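Local coordinates for protein xylooligosaccharide oxidase (Myceliophthora thermophila, PDB 5L6G) that oxidises the C1 hydroxyl of xylooligosaccharides and related sugars to lactones with a bicovalently bound FAD, reducing molecular oxygen to hydrogen peroxide, at residues Ser51-Arg56 with Glu340-Lys345; Leu57-Ala62 with Gly103-Leu108. All coordinates share one frame; numbering follows the deposited sequence.

Contact 1: Ser51-Arg56 with Glu340-Lys345. With XYP (beta-D-xylopyranose), chain I; FAD (flavin-adenine dinucleotide), chain D.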
# COMPACT_ATOMS: atom_id res chain seq x y z
N SER A 51 -7.26 13.80 -11.74
CA SER A 51 -5.85 13.59 -12.11
C SER A 51 -5.21 12.45 -11.32
O SER A 51 -5.29 12.44 -10.09
CB SER A 51 -5.04 14.87 -11.92
OG SER A 51 -5.28 15.44 -10.64
N PRO A 52 -4.54 11.51 -12.03
CA PRO A 52 -3.96 10.32 -11.43
C PRO A 52 -2.73 10.70 -10.62
O PRO A 52 -2.21 11.79 -10.77
CB PRO A 52 -3.52 9.52 -12.66
CG PRO A 52 -3.15 10.55 -13.65
CD PRO A 52 -4.16 11.64 -13.45
N PHE A 53 -2.27 9.80 -9.76
CA PHE A 53 -0.94 9.94 -9.22
C PHE A 53 0.05 9.56 -10.32
O PHE A 53 1.09 10.21 -10.51
CB PHE A 53 -0.70 9.04 -8.01
CG PHE A 53 0.73 9.01 -7.61
CD1 PHE A 53 1.31 10.14 -7.05
CD2 PHE A 53 1.51 7.91 -7.87
CE1 PHE A 53 2.66 10.14 -6.72
CE2 PHE A 53 2.86 7.90 -7.54
CZ PHE A 53 3.43 9.02 -6.96
N ASN A 54 -0.26 8.49 -11.03
CA ASN A 54 0.57 8.05 -12.13
C ASN A 54 0.12 8.73 -13.41
O ASN A 54 -0.88 8.33 -14.00
CB ASN A 54 0.52 6.53 -12.29
CG ASN A 54 1.61 6.00 -13.22
OD1 ASN A 54 2.26 6.75 -13.97
ND2 ASN A 54 1.80 4.70 -13.18
N ASP A 55 0.87 9.73 -13.84
CA ASP A 55 0.56 10.46 -15.07
C ASP A 55 0.60 9.63 -16.33
O ASP A 55 0.16 10.08 -17.38
CB ASP A 55 1.51 11.65 -15.25
CG ASP A 55 1.19 12.78 -14.33
OD1 ASP A 55 -0.01 13.10 -14.18
OD2 ASP A 55 2.14 13.35 -13.76
N ARG A 56 1.16 8.43 -16.24
CA ARG A 56 1.12 7.50 -17.37
C ARG A 56 -0.31 7.00 -17.62
O ARG A 56 -0.60 6.55 -18.72
CB ARG A 56 2.01 6.30 -17.10
CG ARG A 56 2.29 5.43 -18.30
CD ARG A 56 3.29 4.34 -17.95
NE ARG A 56 2.80 3.35 -17.01
CZ ARG A 56 1.93 2.38 -17.31
NH1 ARG A 56 1.42 2.28 -18.54
NH2 ARG A 56 1.56 1.51 -16.38
N GLU A 340 3.69 11.46 -10.75
CA GLU A 340 4.90 10.97 -11.42
C GLU A 340 4.48 10.12 -12.59
O GLU A 340 3.30 9.72 -12.70
CB GLU A 340 5.77 10.13 -10.48
CG GLU A 340 6.18 10.88 -9.23
CD GLU A 340 7.04 10.09 -8.29
OE1 GLU A 340 7.42 8.93 -8.57
OE2 GLU A 340 7.34 10.64 -7.22
N THR A 341 5.42 9.87 -13.48
CA THR A 341 5.18 9.01 -14.64
C THR A 341 6.05 7.79 -14.46
O THR A 341 7.27 7.90 -14.39
CB THR A 341 5.54 9.71 -15.95
OG1 THR A 341 4.79 10.92 -16.06
CG2 THR A 341 5.25 8.83 -17.16
N PHE A 342 5.45 6.61 -14.41
CA PHE A 342 6.20 5.43 -14.06
C PHE A 342 5.47 4.13 -14.39
O PHE A 342 4.25 4.11 -14.67
CB PHE A 342 6.55 5.46 -12.56
CG PHE A 342 5.34 5.38 -11.67
CD1 PHE A 342 4.61 6.52 -11.38
CD2 PHE A 342 4.93 4.17 -11.13
CE1 PHE A 342 3.47 6.45 -10.57
CE2 PHE A 342 3.80 4.11 -10.30
CZ PHE A 342 3.08 5.25 -10.04
N TYR A 343 6.25 3.04 -14.33
CA TYR A 343 5.74 1.69 -14.27
C TYR A 343 6.28 1.06 -13.00
O TYR A 343 7.37 1.38 -12.59
CB TYR A 343 6.16 0.86 -15.48
CG TYR A 343 5.64 -0.57 -15.43
CD1 TYR A 343 4.31 -0.83 -15.22
CD2 TYR A 343 6.49 -1.65 -15.62
CE1 TYR A 343 3.82 -2.13 -15.18
CE2 TYR A 343 6.01 -2.96 -15.58
CZ TYR A 343 4.66 -3.18 -15.36
OH TYR A 343 4.15 -4.47 -15.31
N SER A 344 5.50 0.20 -12.36
CA SER A 344 5.93 -0.44 -11.13
C SER A 344 5.45 -1.86 -11.03
O SER A 344 4.42 -2.23 -11.60
CB SER A 344 5.47 0.38 -9.92
OG SER A 344 5.74 -0.27 -8.71
N LYS A 345 6.24 -2.68 -10.35
CA LYS A 345 5.87 -4.05 -10.05
C LYS A 345 6.17 -4.29 -8.58
O LYS A 345 6.84 -3.48 -7.90
CB LYS A 345 6.64 -5.04 -10.94
CG LYS A 345 6.38 -4.90 -12.43
CD LYS A 345 6.98 -6.03 -13.26
CE LYS A 345 6.13 -7.30 -13.29
NZ LYS A 345 4.93 -7.26 -14.17
O1 XYP I . -0.51 0.22 -18.43
C1 XYP I . -0.10 -1.10 -18.67
C2 XYP I . 0.23 -1.25 -20.16
C3 XYP I . 0.73 -2.65 -20.40
C4 XYP I . 1.94 -2.88 -19.52
C5 XYP I . 1.60 -2.64 -18.07
O2 XYP I . -0.92 -0.97 -20.99
O3 XYP I . 1.12 -2.82 -21.76
O4 XYP I . 2.38 -4.22 -19.73
O5 XYP I . 1.06 -1.33 -17.89
PA FAD D . -6.67 5.28 -4.35
O1A FAD D . -7.62 6.39 -3.94
O2A FAD D . -6.13 5.34 -5.74
O5B FAD D . -7.30 3.88 -4.00
C5B FAD D . -6.64 2.63 -4.23
C4B FAD D . -7.65 1.51 -4.29
O4B FAD D . -8.37 1.45 -3.05
C3B FAD D . -8.70 1.73 -5.38
O3B FAD D . -9.14 0.48 -5.86
C2B FAD D . -9.83 2.40 -4.64
O2B FAD D . -11.09 2.28 -5.29
C1B FAD D . -9.76 1.70 -3.30
N9A FAD D . -10.32 2.56 -2.25
C8A FAD D . -9.97 3.80 -1.91
N7A FAD D . -10.74 4.26 -0.90
C5A FAD D . -11.57 3.26 -0.60
C6A FAD D . -12.67 3.09 0.35
N6A FAD D . -12.92 4.12 1.18
N1A FAD D . -13.34 1.92 0.33
C2A FAD D . -13.04 0.91 -0.50
N3A FAD D . -12.03 1.00 -1.41
C4A FAD D . -11.30 2.15 -1.48
N1 FAD D . 2.28 1.50 0.13
C2 FAD D . 2.84 0.85 1.20
O2 FAD D . 2.39 -0.28 1.54
N3 FAD D . 3.84 1.43 1.92
C4 FAD D . 4.33 2.66 1.62
O4 FAD D . 5.26 3.21 2.28
C4X FAD D . 3.79 3.41 0.48
N5 FAD D . 4.22 4.65 0.11
C5X FAD D . 3.68 5.36 -0.95
C6 FAD D . 4.11 6.64 -1.31
C7 FAD D . 3.54 7.30 -2.41
C7M FAD D . 4.05 8.67 -2.77
C8 FAD D . 2.41 6.67 -3.19
C8M FAD D . 1.72 7.40 -4.33
C9 FAD D . 1.99 5.40 -2.80
C9A FAD D . 2.58 4.71 -1.73
N10 FAD D . 2.17 3.41 -1.35
C10 FAD D . 2.72 2.72 -0.27
C1' FAD D . 1.12 2.69 -2.06
C2' FAD D . -0.23 2.91 -1.45
O2' FAD D . -0.31 2.09 -0.29
C3' FAD D . -1.24 2.42 -2.47
O3' FAD D . -1.09 3.11 -3.72
C4' FAD D . -2.65 2.65 -1.91
O4' FAD D . -3.52 1.64 -2.43
C5' FAD D . -3.11 4.04 -2.27
O5' FAD D . -4.23 4.40 -1.46
P FAD D . -5.07 5.65 -1.90
O1P FAD D . -6.32 5.78 -1.08
O2P FAD D . -4.19 6.86 -1.98
O3P FAD D . -5.35 5.31 -3.44
O HOH W 1 4.71 13.09 -14.24

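Contact 2: Leu57-Ala62 with Gly103-Leu108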
# COMPACT_ATOMS: atom_id res chain seq x y z
N LEU A 57 -1.17 7.07 -16.60
CA LEU A 57 -2.46 6.42 -16.61
C LEU A 57 -3.63 7.34 -16.20
O LEU A 57 -4.33 7.08 -15.21
CB LEU A 57 -2.41 5.19 -15.70
CG LEU A 57 -1.48 4.08 -16.16
CD1 LEU A 57 -1.42 3.01 -15.07
CD2 LEU A 57 -1.88 3.49 -17.52
N PRO A 58 -3.86 8.40 -16.98
CA PRO A 58 -5.03 9.20 -16.77
C PRO A 58 -6.24 8.44 -17.28
O PRO A 58 -6.14 7.69 -18.27
CB PRO A 58 -4.78 10.42 -17.63
CG PRO A 58 -4.01 9.88 -18.80
CD PRO A 58 -3.13 8.81 -18.20
N TYR A 59 -7.36 8.59 -16.57
CA TYR A 59 -8.64 8.13 -17.06
C TYR A 59 -9.65 9.24 -16.89
O TYR A 59 -9.51 10.09 -16.02
CB TYR A 59 -9.09 6.88 -16.31
CG TYR A 59 -8.18 5.71 -16.58
CD1 TYR A 59 -8.11 5.14 -17.85
CD2 TYR A 59 -7.34 5.20 -15.57
CE1 TYR A 59 -7.28 4.08 -18.11
CE2 TYR A 59 -6.50 4.15 -15.83
CZ TYR A 59 -6.47 3.59 -17.09
OH TYR A 59 -5.65 2.56 -17.34
N THR A 60 -10.63 9.23 -17.77
CA THR A 60 -11.71 10.20 -17.71
C THR A 60 -12.96 9.58 -17.08
O THR A 60 -13.60 8.74 -17.71
CB THR A 60 -12.04 10.67 -19.12
OG1 THR A 60 -10.83 11.12 -19.75
CG2 THR A 60 -13.05 11.77 -19.07
N PRO A 61 -13.31 9.99 -15.85
CA PRO A 61 -14.50 9.48 -15.20
C PRO A 61 -15.77 9.86 -15.92
O PRO A 61 -15.83 10.89 -16.59
CB PRO A 61 -14.47 10.17 -13.83
CG PRO A 61 -13.03 10.41 -13.58
CD PRO A 61 -12.53 10.83 -14.93
N ALA A 62 -16.80 9.04 -15.76
CA ALA A 62 -18.15 9.44 -16.16
C ALA A 62 -18.58 10.69 -15.40
O ALA A 62 -19.21 11.59 -15.94
CB ALA A 62 -19.11 8.30 -15.88
N GLY A 103 -9.62 2.62 -13.37
CA GLY A 103 -8.66 1.85 -14.17
C GLY A 103 -9.02 1.78 -15.65
O GLY A 103 -8.44 1.01 -16.41
N GLU A 104 -9.99 2.60 -16.06
CA GLU A 104 -10.45 2.71 -17.44
C GLU A 104 -11.37 3.92 -17.39
O GLU A 104 -11.72 4.37 -16.28
CB GLU A 104 -11.21 1.46 -17.91
CG GLU A 104 -12.34 1.05 -16.97
CD GLU A 104 -13.02 -0.26 -17.35
OE1 GLU A 104 -12.52 -0.99 -18.22
OE2 GLU A 104 -14.08 -0.58 -16.77
N ASP A 105 -11.78 4.41 -18.56
CA ASP A 105 -12.66 5.57 -18.64
C ASP A 105 -14.06 5.17 -18.25
O ASP A 105 -14.42 4.00 -18.34
CB ASP A 105 -12.71 6.14 -20.07
CG ASP A 105 -11.40 6.73 -20.53
OD1 ASP A 105 -10.58 7.15 -19.68
OD2 ASP A 105 -11.19 6.78 -21.77
N GLY A 106 -14.86 6.14 -17.84
CA GLY A 106 -16.31 5.96 -17.79
C GLY A 106 -16.93 5.43 -16.51
O GLY A 106 -18.09 5.05 -16.54
N HIS A 107 -16.19 5.42 -15.41
CA HIS A 107 -16.78 5.05 -14.10
C HIS A 107 -17.16 6.30 -13.36
O HIS A 107 -16.61 7.38 -13.59
CB HIS A 107 -15.78 4.31 -13.22
CG HIS A 107 -15.37 2.97 -13.75
ND1 HIS A 107 -14.94 1.95 -12.93
CD2 HIS A 107 -15.36 2.48 -15.01
CE1 HIS A 107 -14.65 0.90 -13.67
NE2 HIS A 107 -14.88 1.20 -14.94
N LEU A 108 -18.11 6.15 -12.44
CA LEU A 108 -18.36 7.16 -11.43
C LEU A 108 -17.23 7.08 -10.43
O LEU A 108 -16.98 6.01 -9.89
CB LEU A 108 -19.67 6.90 -10.72
CG LEU A 108 -19.92 7.76 -9.48
CD1 LEU A 108 -20.03 9.22 -9.86
CD2 LEU A 108 -21.18 7.29 -8.77
O HOH W 2 -7.77 7.51 -20.74

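Contact 1: Ser51-Arg56 with Glu340-Lys345
N54, which forms an Asx turn in the loop after helix 45-50, stacks its side-chain amide on the F342 ring, planes 8° apart; F342 belongs to strand 341-349 of the eight-stranded antiparallel sheet. N54 CG lies anti to the backbone N (chi1 -167°), which brings N54 OD1 to F342 N, 3.2 Å away, and to R56 N, closing the turn. N54 ND2 gives one hydrogen to F342 O at 2.9 Å and also bonds Y96 O. R56 NE reaches F342 O from the opposite face of that carbonyl, so the oxygen is gripped twice. An alanine at N54 would probably leave the N-H of F342 without its acceptor, open a gap over the F342 ring and free the turn to flex. On the buried side F53 CE2 meets F342 CE1 rim to rim at 3.4 Å, while FAD-linked H94 stacks on F53. The other side is looser: a water joins D55 OD2, also hydrogen-bonded to S339 OG, to T341 OG1, and the R56 guanidinium reaches outward to a xylose bound apart from the substrate site, R56 NH1 to O1 2.8 Å. At the flavin, methyl C8M sits over the centre of the F53 ring, 3.4 Å from F53 CE2.

Contact 2: Leu57-Ala62 with Gly103-Leu108
The ring of Y59 rests by one face on the backbone of G103 and E104, Y59 CD1 lying 3.4 Å from E104 CA and the peptide nitrogen of E104 above the ring centre. CG of Y59 is anti to the carbonyl carbon (chi1 -65°), which turns the ring onto this peptide and leaves its edge beside D105 OD1. That oxygen takes the N-H of T60, D105 OD1 to T60 N 2.8 Å, in a nearly straight bond (174°), the donor standing 40° out of the carboxylate plane. It also accepts from a water that donates to P58 O, so D105 is tied directly to T60 and, through the water, to P58. Farther along, two backbone bonds tie the loops together: G106 N to T60 O at 2.9 Å, then A62 N to H107 O at 2.7 Å. In the second shell, H107 NE2 donates to the anti lone pair of E104 OE2 at 2.7 Å, while H107 ND1 is hydrogen-bonded to N88 OD1, fixing the imidazole at both nitrogens. P61 packs on W46 and A50 of helix 45-50, and L108 on A76 and A80 of helix 70-83, where the loops lead into the parallel neighbours 63-65 and 108-111 of the small mixed sheet.

Contacts 1 and 2 use successive halves of one loop, which runs from helix 45-50 to strand 63-65, and meet where P52 packs on L57 and P58. The first half reaches a strand of the large antiparallel sheet 284 residues on; the second stays within the FAD-binding region and joins a loop 41 residues on. Contact 1 is the more buried, with F53 against the flavin, an amide stacked on an aromatic ring beside it, and side chains supplying much of the hydrogen bonding. Contact 2 is farther from the centre of the chain, holds exposed T60 and D105, and depends more on backbone bonds and a tyrosine against a peptide. R56 and L57, on adjoining ends, line the same xylose pocket.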